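Local coordinates for similar to yteR (Bacilus subtilis) (Clostridium acetobutylicum, PDB 4WU0), which probably hydrolyses unsaturated rhamnogalacturonan fragments of pectin, as a glycoside hydrolase of family 105 related to YteR, at residues Y67-E70 with E71-I74; G91-K94 with Y95-A98; I161-K164 with N165-N169; W198-A201 with M202-V206; V215-K218 with N219-D222. All coordinates share one frame; numbering follows the deposited sequence.

Contact 1 (Y67-E70 with E71-I74)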
loop_
_atom_site.group_PDB
_atom_site.type_symbol
_atom_site.label_atom_id
_atom_site.label_comp_id
_atom_site.label_asym_id
_atom_site.label_seq_id
_atom_site.Cartn_x
_atom_site.Cartn_y
_atom_site.Cartn_z
ATOM N N TYR A 67 4.922 1.952 19.116
ATOM C CA TYR A 67 5.662 0.905 18.414
ATOM C C TYR A 67 6.289 -0.039 19.417
ATOM O O TYR A 67 6.878 0.413 20.389
ATOM C CB TYR A 67 6.756 1.547 17.581
ATOM C CG TYR A 67 7.702 0.555 16.946
ATOM C CD1 TYR A 67 7.250 -0.343 15.989
ATOM C CD2 TYR A 67 9.035 0.512 17.308
ATOM C CE1 TYR A 67 8.108 -1.246 15.397
ATOM C CE2 TYR A 67 9.908 -0.388 16.732
ATOM C CZ TYR A 67 9.446 -1.270 15.772
ATOM O OH TYR A 67 10.326 -2.174 15.212
ATOM N N LYS A 68 6.162 -1.346 19.202
ATOM C CA LYS A 68 6.923 -2.306 20.011
ATOM C C LYS A 68 7.493 -3.338 19.060
ATOM O O LYS A 68 6.767 -4.085 18.407
ATOM C CB LYS A 68 6.081 -2.959 21.108
ATOM C CG LYS A 68 6.900 -3.826 22.075
ATOM C CD LYS A 68 6.060 -4.270 23.282
ATOM C CE LYS A 68 6.698 -5.435 24.027
ATOM N NZ LYS A 68 5.867 -5.873 25.190
ATOM N N LEU A 69 8.807 -3.310 18.950
ATOM C CA LEU A 69 9.532 -4.161 18.033
ATOM C C LEU A 69 9.185 -5.631 18.224
ATOM O O LEU A 69 8.997 -6.363 17.246
ATOM C CB LEU A 69 11.024 -3.930 18.241
ATOM C CG LEU A 69 11.967 -4.722 17.344
ATOM C CD1 LEU A 69 13.222 -3.912 17.086
ATOM C CD2 LEU A 69 12.308 -6.035 17.999
ATOM N N GLU A 70 9.116 -6.063 19.484
ATOM C CA GLU A 70 8.908 -7.461 19.805
ATOM C C GLU A 70 7.531 -8.018 19.419
ATOM O O GLU A 70 7.316 -9.223 19.504
ATOM C CB GLU A 70 9.181 -7.705 21.299
ATOM C CG GLU A 70 10.652 -7.575 21.676
ATOM C CD GLU A 70 11.135 -6.131 21.793
ATOM O OE1 GLU A 70 10.299 -5.192 21.792
ATOM O OE2 GLU A 70 12.367 -5.940 21.894
ATOM N N GLU A 71 6.610 -7.172 18.982
ATOM C CA GLU A 71 5.357 -7.679 18.435
ATOM C C GLU A 71 5.557 -8.278 17.051
ATOM O O GLU A 71 4.718 -9.045 16.586
ATOM C CB GLU A 71 4.306 -6.566 18.382
ATOM C CG GLU A 71 3.781 -6.266 19.781
ATOM C CD GLU A 71 2.857 -5.071 19.846
ATOM O OE1 GLU A 71 2.611 -4.430 18.792
ATOM O OE2 GLU A 71 2.384 -4.781 20.974
ATOM N N TYR A 72 6.652 -7.896 16.398
ATOM C CA TYR A 72 6.979 -8.339 15.041
ATOM C C TYR A 72 5.737 -8.229 14.133
ATOM O O TYR A 72 5.280 -9.197 13.541
ATOM C CB TYR A 72 7.619 -9.742 15.062
ATOM C CG TYR A 72 9.038 -9.678 15.599
ATOM C CD1 TYR A 72 10.025 -9.035 14.876
ATOM C CD2 TYR A 72 9.373 -10.196 16.841
ATOM C CE1 TYR A 72 11.304 -8.933 15.343
ATOM C CE2 TYR A 72 10.663 -10.099 17.326
ATOM C CZ TYR A 72 11.621 -9.461 16.568
ATOM O OH TYR A 72 12.904 -9.358 17.047
ATOM N N ASN A 73 5.225 -7.011 14.048
ATOM C CA ASN A 73 4.067 -6.671 13.229
ATOM C C ASN A 73 4.596 -5.980 11.979
ATOM O O ASN A 73 5.182 -4.909 12.079
ATOM C CB ASN A 73 3.142 -5.734 14.023
ATOM C CG ASN A 73 1.900 -5.318 13.255
ATOM O OD1 ASN A 73 1.843 -5.402 12.023
ATOM N ND2 ASN A 73 0.895 -4.822 13.988
ATOM N N ILE A 74 4.450 -6.590 10.802
ATOM C CA ILE A 74 5.048 -6.004 9.612
ATOM C C ILE A 74 4.460 -4.619 9.287
ATOM O O ILE A 74 5.160 -3.776 8.704
ATOM C CB ILE A 74 4.956 -6.957 8.383
ATOM C CG1 ILE A 74 6.054 -6.665 7.365
ATOM C CG2 ILE A 74 3.589 -6.896 7.722
ATOM C CD1 ILE A 74 7.403 -7.156 7.784
HETATM O O HOH W 1 6.506 -4.699 15.447
#
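L69 and Y72 form the tightly packed part of this single turn, their side chains lying alongside one another and pointing the same way. The leucine methyl CD2 comes to 3.5 Å from the phenol OH of Y72 and reaches CZ at 3.8 Å. The backbone of the same leucine lies under the ring: L69 O sits over the ring centre, 3.6 Å above its plane. That oxygen also accepts the hydrogen bond from Y72 N at 2.9 Å, with an N-H...O angle of 158°. With CG beside its own backbone N (chi1 -73°), Y72 folds its ring back over the turn. One residue earlier, E71 N donates to K68 O over 3.1 Å, the second i to i+3 bond of a short 3-10 turn. The positive phi of Y72 (46°) then carries the chain out of it.

The other side is loose and faces solvent. The side chains of E71 and K68 approach each other only at K68 CB, 4.1 Å from E71 CD; the lysine chain runs out extended, leaving its NZ too far from the carboxylate for a salt bridge. A water accepts from N73 N at 3.0 Å and lies within bonding distance of K68 O, one of several acceptors around it.

The turn belongs to the loop between helices 44-54 and 80-90, and Y72 rests on Q105 and N108 of helix 93-108. Its chemistry implies that backbone bonds and the packed leucine and tyrosine side chains set the shape, while the charged side chains contribute little directed bonding.

Contact 2 (G91-K94 with Y95-A98)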
loop_
_atom_site.group_PDB
_atom_site.type_symbol
_atom_site.label_atom_id
_atom_site.label_comp_id
_atom_site.label_asym_id
_atom_site.label_seq_id
_atom_site.Cartn_x
_atom_site.Cartn_y
_atom_site.Cartn_z
ATOM N N GLY A 91 17.343 16.518 7.919
ATOM C CA GLY A 91 18.573 16.050 8.529
ATOM C C GLY A 91 18.528 15.856 10.041
ATOM O O GLY A 91 19.584 15.697 10.645
ATOM N N LYS A 92 17.339 15.860 10.655
ATOM C CA LYS A 92 17.246 15.765 12.115
ATOM C C LYS A 92 17.534 14.361 12.617
ATOM O O LYS A 92 16.979 13.385 12.137
ATOM C CB LYS A 92 15.895 16.255 12.633
ATOM C CG LYS A 92 15.626 17.734 12.375
ATOM C CD LYS A 92 16.680 18.654 12.999
ATOM C CE LYS A 92 16.279 20.120 12.853
ATOM N NZ LYS A 92 17.335 21.080 13.298
ATOM N N GLU A 93 18.420 14.274 13.603
ATOM C CA GLU A 93 18.938 12.985 14.039
ATOM C C GLU A 93 17.856 12.049 14.592
ATOM O O GLU A 93 17.971 10.832 14.459
ATOM C CB GLU A 93 20.060 13.195 15.067
ATOM C CG GLU A 93 20.829 11.918 15.455
ATOM C CD GLU A 93 21.500 11.211 14.270
ATOM O OE1 GLU A 93 21.610 11.805 13.173
ATOM O OE2 GLU A 93 21.919 10.044 14.449
ATOM N N LYS A 94 16.801 12.596 15.200
ATOM C CA LYS A 94 15.815 11.733 15.831
ATOM C C LYS A 94 15.141 10.845 14.791
ATOM O O LYS A 94 14.735 9.729 15.093
ATOM C CB LYS A 94 14.778 12.533 16.640
ATOM C CG LYS A 94 13.725 13.305 15.839
ATOM C CD LYS A 94 12.780 13.984 16.828
ATOM C CE LYS A 94 11.473 14.454 16.195
ATOM N NZ LYS A 94 10.469 14.863 17.247
ATOM N N TYR A 95 15.034 11.329 13.553
ATOM C CA TYR A 95 14.414 10.529 12.511
ATOM C C TYR A 95 15.326 9.357 12.145
ATOM O O TYR A 95 14.866 8.242 11.917
ATOM C CB TYR A 95 14.133 11.371 11.264
ATOM C CG TYR A 95 13.164 12.505 11.484
ATOM C CD1 TYR A 95 11.963 12.304 12.153
ATOM C CD2 TYR A 95 13.450 13.779 11.030
ATOM C CE1 TYR A 95 11.080 13.335 12.353
ATOM C CE2 TYR A 95 12.568 14.819 11.217
ATOM C CZ TYR A 95 11.387 14.601 11.882
ATOM O OH TYR A 95 10.513 15.662 12.069
ATOM N N ARG A 96 16.618 9.625 12.050
ATOM C CA ARG A 96 17.576 8.576 11.748
ATOM C C ARG A 96 17.602 7.536 12.866
ATOM O O ARG A 96 17.655 6.330 12.593
ATOM C CB ARG A 96 18.965 9.154 11.532
ATOM C CG ARG A 96 20.020 8.127 11.205
ATOM C CD ARG A 96 19.832 7.543 9.829
ATOM N NE ARG A 96 20.838 6.510 9.562
ATOM C CZ ARG A 96 20.603 5.199 9.495
ATOM N NH1 ARG A 96 19.377 4.715 9.660
ATOM N NH2 ARG A 96 21.611 4.367 9.262
ATOM N N LYS A 97 17.531 7.979 14.123
ATOM C CA LYS A 97 17.551 7.024 15.234
ATOM C C LYS A 97 16.295 6.162 15.222
ATOM O O LYS A 97 16.356 4.975 15.496
ATOM C CB LYS A 97 17.690 7.737 16.580
ATOM C CG LYS A 97 19.056 8.341 16.815
ATOM C CD LYS A 97 19.063 9.129 18.115
ATOM C CE LYS A 97 20.433 9.691 18.435
ATOM N NZ LYS A 97 20.312 10.713 19.502
ATOM N N ALA A 98 15.158 6.771 14.907
ATOM C CA ALA A 98 13.903 6.034 14.779
ATOM C C ALA A 98 13.988 5.000 13.657
ATOM O O ALA A 98 13.515 3.867 13.790
ATOM C CB ALA A 98 12.731 7.014 14.545
#
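K94 and Y95 run side by side, pointing the same way, so that the lysine chain follows the tyrosine ring along one face. K94 CG stands 4.2 Å above the ring plane, displaced toward the rim, and K94 CE reaches Y95 CE1 at 4.0 Å. The lysine starts between its backbone N and carbonyl carbon (chi1 74°) and then extends, which carries NZ out over the same side, to a salt bridge with D55 and a hydrogen bond to I58 O. K92 meets a different part of the phenol, its CB 3.8 Å from Y95 CD2.

E93 and K97 are set differently, crossing at about a right angle. Their touch is aliphatic, E93 CG to K97 CE at 3.7 Å, while E93 OE2 and K97 NZ stay 5.3 Å apart, an attraction at most. R96 turns its guanidinium plane 67° from the E93 carboxylate and leads away, to the hydroxyl of Y142 and a cation-pi contact with F146.

Y95 N donates to K92 O, after which K97 N to E93 O (2.9 Å) and A98 N to K94 O establish the i to i+4 pattern. Y95 also packs on L83, L86 and T90 of helix 80-90. With G91 turning the chain at positive phi, this is the first turn of helix 93-108, tightly joined to helix 80-90 as in the (alpha/alpha)6 barrel of the six-hairpin glycosidases.

Contact 3 (I161-K164 with N165-N169)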
loop_
_atom_site.group_PDB
_atom_site.type_symbol
_atom_site.label_atom_id
_atom_site.label_comp_id
_atom_site.label_asym_id
_atom_site.label_seq_id
_atom_site.Cartn_x
_atom_site.Cartn_y
_atom_site.Cartn_z
ATOM N N ILE A 161 8.584 -15.049 -4.381
ATOM C CA ILE A 161 7.960 -16.158 -3.665
ATOM C C ILE A 161 6.488 -15.842 -3.398
ATOM O O ILE A 161 5.641 -16.727 -3.452
ATOM C CB ILE A 161 8.700 -16.443 -2.351
ATOM C CG1 ILE A 161 10.112 -16.952 -2.622
ATOM C CG2 ILE A 161 7.930 -17.451 -1.479
ATOM C CD1 ILE A 161 10.189 -18.226 -3.416
ATOM N N THR A 162 6.191 -14.587 -3.089
ATOM C CA THR A 162 4.806 -14.212 -2.850
ATOM C C THR A 162 3.975 -14.447 -4.107
ATOM O O THR A 162 2.888 -15.004 -4.048
ATOM C CB THR A 162 4.707 -12.762 -2.363
ATOM O OG1 THR A 162 5.360 -12.670 -1.094
ATOM C CG2 THR A 162 3.265 -12.309 -2.230
ATOM N N GLU A 163 4.474 -14.038 -5.263
ATOM C CA GLU A 163 3.725 -14.285 -6.475
ATOM C C GLU A 163 3.582 -15.791 -6.746
ATOM O O GLU A 163 2.512 -16.243 -7.143
ATOM C CB GLU A 163 4.380 -13.585 -7.664
ATOM C CG GLU A 163 3.563 -13.646 -8.930
ATOM C CD GLU A 163 4.039 -14.689 -9.933
ATOM O OE1 GLU A 163 4.834 -15.588 -9.574
ATOM O OE2 GLU A 163 3.594 -14.611 -11.096
ATOM N N LYS A 164 4.638 -16.570 -6.507
ATOM C CA LYS A 164 4.585 -18.009 -6.734
ATOM C C LYS A 164 3.480 -18.660 -5.905
ATOM O O LYS A 164 2.723 -19.497 -6.402
ATOM C CB LYS A 164 5.932 -18.644 -6.392
ATOM C CG LYS A 164 5.955 -20.157 -6.539
ATOM C CD LYS A 164 7.313 -20.732 -6.179
ATOM C CE LYS A 164 7.397 -22.198 -6.582
ATOM N NZ LYS A 164 6.953 -23.137 -5.509
ATOM N N ASN A 165 3.366 -18.254 -4.648
ATOM C CA ASN A 165 2.442 -18.907 -3.731
ATOM C C ASN A 165 1.029 -18.350 -3.765
ATOM O O ASN A 165 0.089 -19.082 -3.452
ATOM C CB ASN A 165 2.948 -18.836 -2.290
ATOM C CG ASN A 165 4.154 -19.749 -2.026
ATOM O OD1 ASN A 165 4.203 -20.891 -2.471
ATOM N ND2 ASN A 165 5.121 -19.233 -1.288
ATOM N N LEU A 166 0.864 -17.066 -4.104
ATOM C CA LEU A 166 -0.457 -16.432 -3.982
ATOM C C LEU A 166 -1.203 -16.224 -5.294
ATOM O O LEU A 166 -2.374 -15.881 -5.276
ATOM C CB LEU A 166 -0.359 -15.084 -3.239
ATOM C CG LEU A 166 -0.236 -15.207 -1.716
ATOM C CD1 LEU A 166 1.105 -15.802 -1.276
ATOM C CD2 LEU A 166 -0.450 -13.886 -1.039
ATOM N N LYS A 167 -0.542 -16.442 -6.426
ATOM C CA LYS A 167 -1.180 -16.218 -7.718
ATOM C C LYS A 167 -2.159 -17.317 -8.111
ATOM O O LYS A 167 -1.880 -18.514 -7.954
ATOM C CB LYS A 167 -0.129 -16.085 -8.824
ATOM C CG LYS A 167 -0.719 -15.747 -10.199
ATOM C CD LYS A 167 0.374 -15.535 -11.257
ATOM C CE LYS A 167 1.079 -16.841 -11.630
ATOM N NZ LYS A 167 0.235 -17.732 -12.478
ATOM N N ASP A 168 -3.292 -16.888 -8.656
ATOM C CA ASP A 168 -4.247 -17.769 -9.313
ATOM C C ASP A 168 -3.863 -17.891 -10.784
ATOM O O ASP A 168 -3.831 -16.890 -11.495
ATOM C CB ASP A 168 -5.656 -17.194 -9.200
ATOM C CG ASP A 168 -6.658 -17.944 -10.030
ATOM O OD1 ASP A 168 -6.508 -19.175 -10.160
ATOM O OD2 ASP A 168 -7.606 -17.314 -10.560
ATOM N N ASN A 169 -3.552 -19.092 -11.247
ATOM C CA ASN A 169 -3.166 -19.249 -12.646
ATOM C C ASN A 169 -4.288 -18.924 -13.618
ATOM O O ASN A 169 -4.028 -18.496 -14.737
ATOM C CB ASN A 169 -2.637 -20.663 -12.901
ATOM C CG ASN A 169 -1.265 -20.875 -12.303
ATOM O OD1 ASN A 169 -0.383 -20.026 -12.437
ATOM N ND2 ASN A 169 -1.079 -21.997 -11.623
HETATM O O HOH W 2 0.038 -20.019 -6.907
#
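A water clasps the end of helix 152-166, donating to K167 O at 2.7 Å and to K164 O at 2.8 Å. It bridges two carbonyl oxygens at the C-terminal end of this helix of the six-hairpin glycosidase barrel, where K167 leaves helical geometry. The last regular bonds run from N165 N to I161 O, from L166 N to T162 O and from K167 N to E163 O; the last two are somewhat bent, with N-H...O angles of 145° and 142°.

E163 and K167 lie alongside each other on one side of the helix. Having turned at chi3 (70°), the lysine presents its methylenes rather than its ammonium: E163 OE2 rests 3.4 Å from both K167 CD and K167 CE, while K167 NZ stays 4.8 Å from that oxygen. Attraction between the charges is plausible, but they are not in contact.

I161 and N165 also point the same way, one turn apart. Here packing is close, with I161 CG2 only 3.3 Å from N165 ND2. The amide nitrogen has its hydrogen-bond partner in E114, which would help to set its rotation, and the asparagine also packs on Y178 of strand 177-179.

T162 and L166 face inward, against L129 of helix 129-146. Above the backbone bond between these two residues, the leucine folds over its own acceptor, bringing L166 CD1 to 3.4 Å from T162 O.

Contact 4 (W198-A201 with M202-V206); sequences WGRA and MGWYV
Two torsions bring R200 and W204 together: the arginine CG lies anti to its backbone N (chi1 174°), and the indole swings to the side of its own backbone N (chi1 -71°). One turn apart at the start of helix 199-215, they form an i to i+4 arginine-tryptophan pair in the interior of the helical barrel. They run side by side, and it is the aliphatic part of the arginine that covers the indole. R200 CG stands over the pyrrole side of one face, 3.4 Å from W204 NE1, and R200 CD continues across to W204 CZ2 at 3.8 Å. The guanidinium itself is turned 67° from the indole plane, so the two flat groups do not stack.

W198 meets that guanidinium from one face, with CZ2 3.4 Å above the plane and offset toward the rim. The charged group is buried but well supplied with acceptors: R200 NH2 bonds to C317 O and S265 OG, with E263 as a long, weak ion-pair partner, and NH1 too is hydrogen-bonded outside the segments. Further rings crowd the site, H176 and Y335 against W198, and Y133 against W204.

The backbone is regular. W198 occupies the N-cap position, and its carbonyl O accepts from M202 N at 3.1 Å in a nearly straight bond; W204 N to R200 O is shorter, 2.8 Å.

A water ties the two side chains together, lying in the plane of both flat groups and accepting from W204 NE1 at 3.0 Å and from R200 NE at 3.1 Å.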
loop_
_atom_site.group_PDB
_atom_site.type_symbol
_atom_site.label_atom_id
_atom_site.label_comp_id
_atom_site.label_asym_id
_atom_site.label_seq_id
_atom_site.Cartn_x
_atom_site.Cartn_y
_atom_site.Cartn_z
ATOM N N TRP A 198 -9.147 -9.593 -2.992
ATOM C CA TRP A 198 -9.557 -8.340 -2.363
ATOM C C TRP A 198 -8.867 -7.182 -3.053
ATOM O O TRP A 198 -7.654 -7.203 -3.256
ATOM C CB TRP A 198 -9.188 -8.373 -0.880
ATOM C CG TRP A 198 -9.601 -7.161 -0.115
ATOM C CD1 TRP A 198 -10.732 -6.429 -0.279
ATOM C CD2 TRP A 198 -8.859 -6.524 0.934
ATOM N NE1 TRP A 198 -10.748 -5.381 0.619
ATOM C CE2 TRP A 198 -9.606 -5.424 1.369
ATOM C CE3 TRP A 198 -7.630 -6.786 1.544
ATOM C CZ2 TRP A 198 -9.165 -4.580 2.391
ATOM C CZ3 TRP A 198 -7.204 -5.955 2.548
ATOM C CH2 TRP A 198 -7.972 -4.866 2.966
ATOM N N GLY A 199 -9.650 -6.178 -3.431
ATOM C CA GLY A 199 -9.139 -5.031 -4.156
ATOM C C GLY A 199 -7.933 -4.372 -3.516
ATOM O O GLY A 199 -6.896 -4.164 -4.160
ATOM N N ARG A 200 -8.058 -4.014 -2.244
ATOM C CA ARG A 200 -6.961 -3.295 -1.609
ATOM C C ARG A 200 -5.695 -4.159 -1.497
ATOM O O ARG A 200 -4.591 -3.641 -1.629
ATOM C CB ARG A 200 -7.365 -2.732 -0.242
ATOM C CG ARG A 200 -6.173 -2.107 0.476
ATOM C CD ARG A 200 -6.495 -1.028 1.499
ATOM N NE ARG A 200 -7.123 -1.521 2.724
ATOM C CZ ARG A 200 -8.324 -1.165 3.165
ATOM N NH1 ARG A 200 -8.755 -1.638 4.319
ATOM N NH2 ARG A 200 -9.080 -0.302 2.500
ATOM N N ALA A 201 -5.856 -5.451 -1.301
ATOM C CA ALA A 201 -4.693 -6.339 -1.226
ATOM C C ALA A 201 -3.925 -6.357 -2.536
ATOM O O ALA A 201 -2.680 -6.250 -2.548
ATOM C CB ALA A 201 -5.107 -7.705 -0.833
ATOM N N MET A 202 -4.627 -6.490 -3.657
ATOM C CA MET A 202 -3.941 -6.348 -4.932
ATOM C C MET A 202 -3.326 -4.970 -5.081
ATOM O O MET A 202 -2.245 -4.837 -5.624
ATOM C CB MET A 202 -4.873 -6.621 -6.110
ATOM C CG MET A 202 -5.078 -8.088 -6.411
ATOM S SD MET A 202 -3.579 -8.947 -6.962
ATOM C CE MET A 202 -3.202 -8.167 -8.539
ATOM N N GLY A 203 -4.017 -3.934 -4.619
ATOM C CA GLY A 203 -3.474 -2.583 -4.645
ATOM C C GLY A 203 -2.148 -2.485 -3.892
ATOM O O GLY A 203 -1.196 -1.892 -4.381
ATOM N N TRP A 204 -2.078 -3.059 -2.693
ATOM C CA TRP A 204 -0.832 -3.054 -1.940
ATOM C C TRP A 204 0.296 -3.675 -2.752
ATOM O O TRP A 204 1.402 -3.150 -2.808
ATOM C CB TRP A 204 -0.958 -3.850 -0.651
ATOM C CG TRP A 204 -1.827 -3.239 0.462
ATOM C CD1 TRP A 204 -2.794 -3.890 1.183
ATOM C CD2 TRP A 204 -1.769 -1.906 1.006
ATOM N NE1 TRP A 204 -3.326 -3.057 2.125
ATOM C CE2 TRP A 204 -2.729 -1.832 2.027
ATOM C CE3 TRP A 204 -1.004 -0.769 0.729
ATOM C CZ2 TRP A 204 -2.957 -0.677 2.756
ATOM C CZ3 TRP A 204 -1.227 0.371 1.469
ATOM C CH2 TRP A 204 -2.190 0.407 2.474
ATOM N N TYR A 205 0.008 -4.817 -3.368
ATOM C CA TYR A 205 1.049 -5.556 -4.064
ATOM C C TYR A 205 1.539 -4.794 -5.298
ATOM O O TYR A 205 2.751 -4.741 -5.552
ATOM C CB TYR A 205 0.580 -6.962 -4.444
ATOM C CG TYR A 205 1.686 -7.874 -4.917
ATOM C CD1 TYR A 205 2.671 -8.321 -4.053
ATOM C CD2 TYR A 205 1.724 -8.317 -6.224
ATOM C CE1 TYR A 205 3.699 -9.169 -4.489
ATOM C CE2 TYR A 205 2.725 -9.181 -6.657
ATOM C CZ TYR A 205 3.705 -9.588 -5.788
ATOM O OH TYR A 205 4.706 -10.407 -6.225
ATOM N N VAL A 206 0.629 -4.214 -6.082
ATOM C CA VAL A 206 1.098 -3.446 -7.244
ATOM C C VAL A 206 1.821 -2.147 -6.870
ATOM O O VAL A 206 2.810 -1.776 -7.509
ATOM C CB VAL A 206 0.020 -3.227 -8.340
ATOM C CG1 VAL A 206 -0.400 -4.559 -8.917
ATOM C CG2 VAL A 206 -1.180 -2.469 -7.831
HETATM O O HOH W 3 -5.091 -3.003 4.507
#

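Contact 5 (V215-K218 with N219-D222)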
loop_
_atom_site.group_PDB
_atom_site.type_symbol
_atom_site.label_atom_id
_atom_site.label_comp_id
_atom_site.label_asym_id
_atom_site.label_seq_id
_atom_site.Cartn_x
_atom_site.Cartn_y
_atom_site.Cartn_z
ATOM N N VAL A 215 13.563 1.711 -6.750
ATOM C CA VAL A 215 14.807 1.876 -5.998
ATOM C C VAL A 215 15.840 0.769 -6.231
ATOM O O VAL A 215 16.956 0.853 -5.721
ATOM C CB VAL A 215 14.559 2.065 -4.476
ATOM C CG1 VAL A 215 13.767 3.342 -4.225
ATOM C CG2 VAL A 215 13.880 0.846 -3.875
ATOM N N LEU A 216 15.494 -0.252 -7.023
ATOM C CA LEU A 216 16.471 -1.288 -7.368
ATOM C C LEU A 216 17.604 -0.788 -8.262
ATOM O O LEU A 216 17.399 0.044 -9.131
ATOM C CB LEU A 216 15.800 -2.464 -8.081
ATOM C CG LEU A 216 14.868 -3.383 -7.299
ATOM C CD1 LEU A 216 14.344 -4.466 -8.236
ATOM C CD2 LEU A 216 15.594 -4.000 -6.091
ATOM N N PRO A 217 18.816 -1.323 -8.085
ATOM C CA PRO A 217 19.842 -1.075 -9.099
ATOM C C PRO A 217 19.365 -1.503 -10.496
ATOM O O PRO A 217 18.718 -2.536 -10.610
ATOM C CB PRO A 217 21.019 -1.942 -8.617
ATOM C CG PRO A 217 20.802 -2.049 -7.130
ATOM C CD PRO A 217 19.330 -2.105 -6.943
ATOM N N LYS A 218 19.671 -0.719 -11.532
ATOM C CA LYS A 218 19.209 -1.017 -12.889
ATOM C C LYS A 218 19.649 -2.381 -13.393
ATOM O O LYS A 218 18.960 -2.995 -14.209
ATOM C CB LYS A 218 19.678 0.063 -13.868
ATOM C CG LYS A 218 18.722 1.239 -13.965
ATOM C CD LYS A 218 18.570 1.934 -12.624
ATOM C CE LYS A 218 17.461 2.975 -12.621
ATOM N NZ LYS A 218 17.550 3.827 -11.393
ATOM N N ASN A 219 20.788 -2.853 -12.901
ATOM C CA ASN A 219 21.297 -4.157 -13.299
ATOM C C ASN A 219 20.958 -5.273 -12.323
ATOM O O ASN A 219 21.547 -6.351 -12.399
ATOM C CB ASN A 219 22.806 -4.106 -13.529
ATOM C CG ASN A 219 23.602 -3.850 -12.257
ATOM O OD1 ASN A 219 23.049 -3.809 -11.145
ATOM N ND2 ASN A 219 24.907 -3.667 -12.416
ATOM N N HIS A 220 20.024 -5.035 -11.407
ATOM C CA HIS A 220 19.728 -6.064 -10.425
ATOM C C HIS A 220 19.190 -7.323 -11.100
ATOM O O HIS A 220 18.361 -7.244 -11.994
ATOM C CB HIS A 220 18.765 -5.580 -9.352
ATOM C CG HIS A 220 18.684 -6.513 -8.190
ATOM N ND1 HIS A 220 17.807 -7.571 -8.154
ATOM C CD2 HIS A 220 19.430 -6.601 -7.063
ATOM C CE1 HIS A 220 18.001 -8.263 -7.045
ATOM N NE2 HIS A 220 18.990 -7.702 -6.372
ATOM N N LYS A 221 19.657 -8.488 -10.654
ATOM C CA LYS A 221 19.330 -9.742 -11.323
ATOM C C LYS A 221 17.827 -10.062 -11.352
ATOM O O LYS A 221 17.373 -10.790 -12.245
ATOM C CB LYS A 221 20.078 -10.908 -10.674
ATOM C CG LYS A 221 19.674 -11.144 -9.238
ATOM C CD LYS A 221 20.520 -12.232 -8.627
ATOM C CE LYS A 221 20.139 -12.475 -7.196
ATOM N NZ LYS A 221 20.884 -13.646 -6.696
ATOM N N ASP A 222 17.072 -9.536 -10.386
ATOM C CA ASP A 222 15.624 -9.821 -10.295
ATOM C C ASP A 222 14.747 -8.661 -10.758
ATOM O O ASP A 222 13.529 -8.742 -10.666
ATOM C CB ASP A 222 15.203 -10.203 -8.866
ATOM C CG ASP A 222 15.857 -11.480 -8.387
ATOM O OD1 ASP A 222 16.133 -12.376 -9.217
ATOM O OD2 ASP A 222 16.102 -11.594 -7.173
HETATM O O HOH W 4 18.359 -5.643 -14.546
#
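N219 bends back onto the proline two residues earlier, its OD1 resting 3.7 Å from P217 CB. Its CG is placed between the backbone N and the carbonyl carbon (chi1 67°), which brings the amide back toward P217. This is a surface residue, in touch with a crystal neighbour.

H220 closes the turn. Its N donates to P217 O over 2.9 Å, and its CB lies 3.3 Å from the same oxygen. P217 to H220 is a type I beta turn, inserted in the link between helices 199-215 and 223-240 of the helical barrel. The imidazole lies next to the prolyl ring, with H220 CB 4.3 Å from P217 CD; on the inner side H220 CB approaches L216 CB at 4.5 Å, where the leucine packs on F152 and T156 of helix 152-166. A water sits 2.7 Å from K218 O and may also reach H220 O, although it has more acceptors around it than protons to give.

The histidine ring is used at both nitrogens. H220 NE2 bonds to D153, and H220 ND1 accepts from D222 N at 3.1 Å, tilted 34° from the ring plane; the pattern is consistent with a proton on NE2.

D222 N is thereby capped by the histidine side chain, in the turn that leads into helix 223-240. The aspartate CB lies in the plane of the imidazole, at the ring edge, and its OD2 turns to the hydroxyl of T156.

Overall arrangement
Contact 4 is the buried member of the set, about 7 Å from the centre of the chain (centre to centre), and its polar groups are met by inner residues and a water. Contacts 1 and 5 are surface loop turns closed by i to i+3 backbone bonds; contacts 2 and 3, partly buried, mark a helix start and a helix end, where lysine methylenes touch glutamate while the charged atoms stay apart. Contacts 3 and 4 touch directly, E163 CB lying 3.5 Å from Y205 OH. Contact 5 touches neither but involves the same helices, following 199-215 and packing on 152-166. Contact 1 packs on helix 93-108, whose first turn is contact 2; their centres are about 20 Å apart.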